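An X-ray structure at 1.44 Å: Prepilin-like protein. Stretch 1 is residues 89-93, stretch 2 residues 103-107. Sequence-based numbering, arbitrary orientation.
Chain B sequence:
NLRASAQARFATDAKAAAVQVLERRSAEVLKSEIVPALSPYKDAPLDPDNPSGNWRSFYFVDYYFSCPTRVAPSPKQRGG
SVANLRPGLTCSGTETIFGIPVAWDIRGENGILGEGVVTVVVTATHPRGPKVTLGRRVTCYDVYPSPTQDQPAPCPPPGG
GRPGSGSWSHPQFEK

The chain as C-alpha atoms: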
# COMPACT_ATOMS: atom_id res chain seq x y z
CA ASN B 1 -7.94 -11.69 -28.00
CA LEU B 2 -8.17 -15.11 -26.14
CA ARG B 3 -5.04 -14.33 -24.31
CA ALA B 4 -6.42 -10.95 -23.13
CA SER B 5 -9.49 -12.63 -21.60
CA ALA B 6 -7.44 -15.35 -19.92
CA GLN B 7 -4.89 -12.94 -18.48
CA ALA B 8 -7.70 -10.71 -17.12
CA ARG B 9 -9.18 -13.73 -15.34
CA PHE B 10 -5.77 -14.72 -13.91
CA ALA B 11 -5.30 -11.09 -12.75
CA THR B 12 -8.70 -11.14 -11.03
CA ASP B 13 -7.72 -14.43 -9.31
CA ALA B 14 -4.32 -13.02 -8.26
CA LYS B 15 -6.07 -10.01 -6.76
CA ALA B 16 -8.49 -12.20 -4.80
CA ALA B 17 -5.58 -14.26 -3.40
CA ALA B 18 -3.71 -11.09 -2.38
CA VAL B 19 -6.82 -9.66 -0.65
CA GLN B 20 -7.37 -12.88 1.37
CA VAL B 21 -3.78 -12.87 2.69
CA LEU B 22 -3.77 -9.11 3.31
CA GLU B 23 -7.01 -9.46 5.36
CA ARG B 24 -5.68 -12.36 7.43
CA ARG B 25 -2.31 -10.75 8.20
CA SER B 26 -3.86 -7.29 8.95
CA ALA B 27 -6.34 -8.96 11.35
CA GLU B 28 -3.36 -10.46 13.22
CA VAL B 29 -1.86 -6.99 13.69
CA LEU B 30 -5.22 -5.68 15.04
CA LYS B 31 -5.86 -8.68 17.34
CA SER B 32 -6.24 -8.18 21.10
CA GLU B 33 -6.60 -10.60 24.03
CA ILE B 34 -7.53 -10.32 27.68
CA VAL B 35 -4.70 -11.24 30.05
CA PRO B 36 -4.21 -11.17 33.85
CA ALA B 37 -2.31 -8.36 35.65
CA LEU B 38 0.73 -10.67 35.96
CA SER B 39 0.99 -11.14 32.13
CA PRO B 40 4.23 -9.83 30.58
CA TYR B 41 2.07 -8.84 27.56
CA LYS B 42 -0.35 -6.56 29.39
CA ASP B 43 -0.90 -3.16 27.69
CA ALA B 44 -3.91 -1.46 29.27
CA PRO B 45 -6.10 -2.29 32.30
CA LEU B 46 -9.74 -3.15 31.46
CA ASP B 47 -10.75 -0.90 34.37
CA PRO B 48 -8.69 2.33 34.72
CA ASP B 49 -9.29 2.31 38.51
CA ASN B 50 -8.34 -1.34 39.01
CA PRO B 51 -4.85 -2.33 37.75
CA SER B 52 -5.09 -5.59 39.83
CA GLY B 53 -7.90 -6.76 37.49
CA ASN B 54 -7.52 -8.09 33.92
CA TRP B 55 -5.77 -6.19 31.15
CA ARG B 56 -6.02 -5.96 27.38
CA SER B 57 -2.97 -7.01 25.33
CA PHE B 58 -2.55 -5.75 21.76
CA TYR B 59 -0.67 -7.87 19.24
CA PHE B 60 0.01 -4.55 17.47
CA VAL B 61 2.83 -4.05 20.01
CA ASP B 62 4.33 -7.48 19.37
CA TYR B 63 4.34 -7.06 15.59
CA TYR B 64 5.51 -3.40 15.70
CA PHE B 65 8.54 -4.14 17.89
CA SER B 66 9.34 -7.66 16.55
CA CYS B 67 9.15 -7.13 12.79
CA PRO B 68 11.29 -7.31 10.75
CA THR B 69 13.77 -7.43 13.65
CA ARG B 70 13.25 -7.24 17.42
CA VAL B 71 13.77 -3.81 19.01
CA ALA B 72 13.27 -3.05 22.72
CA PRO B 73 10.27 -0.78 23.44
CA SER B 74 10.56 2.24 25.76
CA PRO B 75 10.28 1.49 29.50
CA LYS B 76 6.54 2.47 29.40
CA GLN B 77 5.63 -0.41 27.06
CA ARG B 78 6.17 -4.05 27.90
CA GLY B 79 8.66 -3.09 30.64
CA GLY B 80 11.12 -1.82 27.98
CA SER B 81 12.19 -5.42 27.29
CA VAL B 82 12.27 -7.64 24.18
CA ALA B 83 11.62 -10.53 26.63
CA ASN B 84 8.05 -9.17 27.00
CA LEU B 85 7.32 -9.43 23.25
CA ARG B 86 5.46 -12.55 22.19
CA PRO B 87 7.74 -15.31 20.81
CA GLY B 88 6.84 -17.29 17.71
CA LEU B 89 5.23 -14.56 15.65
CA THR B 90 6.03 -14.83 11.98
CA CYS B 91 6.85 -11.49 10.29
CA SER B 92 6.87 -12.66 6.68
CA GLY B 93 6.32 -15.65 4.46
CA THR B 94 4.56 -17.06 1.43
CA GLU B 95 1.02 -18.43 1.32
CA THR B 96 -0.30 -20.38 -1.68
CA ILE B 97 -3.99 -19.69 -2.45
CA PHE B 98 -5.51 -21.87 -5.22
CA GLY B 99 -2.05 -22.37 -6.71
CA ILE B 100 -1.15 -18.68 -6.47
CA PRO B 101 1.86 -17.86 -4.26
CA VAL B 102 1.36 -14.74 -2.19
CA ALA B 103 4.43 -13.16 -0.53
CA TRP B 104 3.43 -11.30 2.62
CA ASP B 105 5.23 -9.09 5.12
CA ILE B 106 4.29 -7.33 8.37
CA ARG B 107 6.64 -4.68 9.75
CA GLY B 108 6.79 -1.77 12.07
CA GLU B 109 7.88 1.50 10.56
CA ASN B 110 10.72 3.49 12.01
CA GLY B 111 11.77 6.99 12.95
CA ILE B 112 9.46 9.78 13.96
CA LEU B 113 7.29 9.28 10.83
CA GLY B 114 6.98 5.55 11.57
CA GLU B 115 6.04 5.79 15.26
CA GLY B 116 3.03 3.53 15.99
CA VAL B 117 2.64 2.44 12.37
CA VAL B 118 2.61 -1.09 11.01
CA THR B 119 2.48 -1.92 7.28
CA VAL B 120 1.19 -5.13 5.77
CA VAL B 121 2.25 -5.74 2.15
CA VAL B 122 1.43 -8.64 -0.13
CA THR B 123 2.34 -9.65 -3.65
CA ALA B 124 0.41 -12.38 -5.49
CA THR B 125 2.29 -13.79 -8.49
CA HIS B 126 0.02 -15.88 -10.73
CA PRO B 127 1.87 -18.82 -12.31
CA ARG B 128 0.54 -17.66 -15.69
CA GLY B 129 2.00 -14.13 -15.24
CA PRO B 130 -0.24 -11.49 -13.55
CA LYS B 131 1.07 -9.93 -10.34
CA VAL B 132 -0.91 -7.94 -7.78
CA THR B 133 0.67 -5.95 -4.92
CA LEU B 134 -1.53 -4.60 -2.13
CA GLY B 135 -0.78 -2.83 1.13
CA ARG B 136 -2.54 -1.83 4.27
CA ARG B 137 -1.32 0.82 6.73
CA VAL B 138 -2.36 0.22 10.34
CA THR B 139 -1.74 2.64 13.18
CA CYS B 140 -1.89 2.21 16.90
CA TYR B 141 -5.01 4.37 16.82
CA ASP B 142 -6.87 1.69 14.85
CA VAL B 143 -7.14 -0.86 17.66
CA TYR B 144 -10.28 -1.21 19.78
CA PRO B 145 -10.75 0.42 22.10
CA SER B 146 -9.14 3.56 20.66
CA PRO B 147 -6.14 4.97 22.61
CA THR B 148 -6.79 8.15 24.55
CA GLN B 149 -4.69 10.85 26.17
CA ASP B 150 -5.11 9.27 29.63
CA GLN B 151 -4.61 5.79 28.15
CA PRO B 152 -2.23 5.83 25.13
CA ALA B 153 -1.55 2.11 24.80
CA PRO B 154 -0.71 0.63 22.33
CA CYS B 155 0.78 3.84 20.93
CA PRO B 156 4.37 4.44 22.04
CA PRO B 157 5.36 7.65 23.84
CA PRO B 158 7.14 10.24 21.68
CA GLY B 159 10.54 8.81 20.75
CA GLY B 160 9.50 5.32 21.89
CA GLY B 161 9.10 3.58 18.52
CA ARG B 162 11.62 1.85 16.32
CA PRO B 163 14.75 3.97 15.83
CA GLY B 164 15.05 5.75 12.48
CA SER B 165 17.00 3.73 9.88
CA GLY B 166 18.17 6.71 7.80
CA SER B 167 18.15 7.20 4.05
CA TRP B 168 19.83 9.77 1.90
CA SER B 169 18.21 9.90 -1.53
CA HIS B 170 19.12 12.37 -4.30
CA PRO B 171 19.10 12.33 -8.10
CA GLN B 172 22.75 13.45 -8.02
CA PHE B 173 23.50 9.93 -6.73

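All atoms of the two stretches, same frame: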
# COMPACT_ATOMS: atom_id res chain seq x y z
N LEU B 89 5.90 -15.24 16.74
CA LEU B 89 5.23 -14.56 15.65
C LEU B 89 6.07 -14.73 14.39
O LEU B 89 7.28 -14.70 14.44
CB LEU B 89 5.10 -13.06 15.94
CG LEU B 89 4.43 -12.68 17.24
CD1 LEU B 89 4.38 -11.18 17.35
CD2 LEU B 89 3.04 -13.26 17.33
N THR B 90 5.38 -14.86 13.26
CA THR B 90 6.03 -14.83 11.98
C THR B 90 5.80 -13.47 11.33
O THR B 90 4.61 -12.99 11.27
CB THR B 90 5.49 -16.00 11.15
OG1 THR B 90 5.81 -17.21 11.85
CG2 THR B 90 6.12 -16.06 9.80
N CYS B 91 6.88 -12.84 10.84
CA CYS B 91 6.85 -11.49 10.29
C CYS B 91 6.58 -11.49 8.77
O CYS B 91 6.15 -10.49 8.18
CB CYS B 91 8.18 -10.74 10.55
SG CYS B 91 8.45 -10.37 12.31
N SER B 92 6.92 -12.58 8.11
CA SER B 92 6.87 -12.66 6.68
C SER B 92 6.83 -14.12 6.25
O SER B 92 7.23 -15.04 6.98
CB SER B 92 8.01 -11.90 6.03
OG SER B 92 9.27 -12.51 6.31
N GLY B 93 6.42 -14.32 4.99
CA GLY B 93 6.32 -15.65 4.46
C GLY B 93 5.63 -15.67 3.11
O GLY B 93 5.55 -14.63 2.43
N ALA B 103 3.43 -13.64 -1.49
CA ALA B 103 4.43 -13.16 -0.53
C ALA B 103 3.75 -12.16 0.38
O ALA B 103 2.92 -11.36 -0.08
CB ALA B 103 5.58 -12.53 -1.23
N TRP B 104 4.06 -12.21 1.67
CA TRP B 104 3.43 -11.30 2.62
C TRP B 104 4.45 -10.88 3.67
O TRP B 104 5.39 -11.62 3.97
CB TRP B 104 2.19 -11.92 3.29
CG TRP B 104 2.51 -13.13 4.13
CD1 TRP B 104 2.44 -14.42 3.74
CD2 TRP B 104 2.86 -13.15 5.52
NE1 TRP B 104 2.78 -15.25 4.76
CE2 TRP B 104 3.03 -14.51 5.89
CE3 TRP B 104 3.03 -12.17 6.51
CZ2 TRP B 104 3.38 -14.89 7.18
CZ3 TRP B 104 3.42 -12.56 7.78
CH2 TRP B 104 3.59 -13.90 8.10
N ASP B 105 4.29 -9.65 4.15
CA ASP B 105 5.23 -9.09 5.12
C ASP B 105 4.49 -8.11 6.03
O ASP B 105 3.76 -7.23 5.54
CB ASP B 105 6.34 -8.34 4.38
CG ASP B 105 7.37 -7.72 5.28
OD1 ASP B 105 7.11 -6.66 5.83
OD2 ASP B 105 8.47 -8.32 5.40
N ILE B 106 4.72 -8.26 7.33
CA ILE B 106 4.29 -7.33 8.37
C ILE B 106 5.53 -6.67 8.94
O ILE B 106 6.50 -7.38 9.30
CB ILE B 106 3.58 -8.09 9.50
CG1 ILE B 106 2.37 -8.89 9.03
CG2 ILE B 106 3.22 -7.14 10.62
CD1 ILE B 106 1.77 -9.82 10.08
N ARG B 107 5.53 -5.35 9.04
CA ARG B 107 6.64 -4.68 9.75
C ARG B 107 6.24 -3.35 10.38
O ARG B 107 5.36 -2.63 9.89
CB ARG B 107 7.83 -4.48 8.81
CG ARG B 107 7.56 -3.65 7.57
CD ARG B 107 8.83 -3.54 6.74
NE ARG B 107 9.24 -4.84 6.27
CZ ARG B 107 10.51 -5.19 6.00
NH1 ARG B 107 11.49 -4.31 6.06
NH2 ARG B 107 10.77 -6.44 5.63

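Antiparallel strands are held together first by their backbones, and the side chains then decide how each face is used; the pairing of residues 89-93 with 103-107 in this prepilin-like protein illustrates the principle on a small scale. Three main-chain hydrogen bonds fix the register. Gly93 and Trp104 form a hydrogen-bonded pair, with Gly93 N donating to Trp104 O at 3.1 Å and Trp104 N donating to Gly93 O at 2.9 Å. The third, from Ile106 N to Cys91 O, is the shortest at 2.8 Å and almost perfectly linear, although Cys91 itself lies just before the strand begins. Between these lies the non-hydrogen-bonded pair of Ser92 and Asp105, whose CA atoms approach to 4.2 Å.

Weaker CA-H...O contacts fill in the ladder. Ser92 CA lies 3.3 Å from Trp104 O, while Asp105 CA and Ala103 CA each lie 3.5 Å from a carbonyl oxygen, Cys91 O and Gly93 O respectively. Each of these oxygens thus receives both an N-H and a CA-H, an economical use of acceptors typical of close antiparallel pairing.

The principal side-chain contribution comes from Trp104. With chi1 near +60° and chi2 at -95°, its indole folds back across the first stretch, and the residue is buried. Gly93 CA sits 3.9 Å from the centroid of the five-membered ring, over its face, in a CH-pi contact. Glycine suits this position because it has no side chain: a CB in ideal geometry would stand only 3.2 Å from Trp104 NE1, too tight for comfort. Farther along, Thr90 meets the edge of the ring, with Thr90 O 3.5 Å from Trp104 CH2; its methyl adds a nonpolar contact, Thr90 CG2 to Trp104 CH2, at 3.7 Å. Ile106 is also buried; its CB packs 3.8 Å from Cys91 O, beside the hydrogen bond its own amide makes to that oxygen, and its CD1 lies 4.4 Å from Thr90 O.

Ser92 and Asp105 share the other face, where their small polar side chains meet in a van der Waals contact, Ser92 CB to Asp105 OD2, at 3.7 Å. The carboxylate is engaged within its own strand: Arg107 NE reaches Asp105 OD1 at 2.8 Å in a salt bridge, and Arg107 NH2 donates to Asp105 OD2 at 3.0 Å. Arg107 thus pairs with the carboxylate of Asp105 through two nitrogens while itself making no contact with the first stretch. Altogether 332 Å² is buried, with Trp104 and Gly93 the largest contributors.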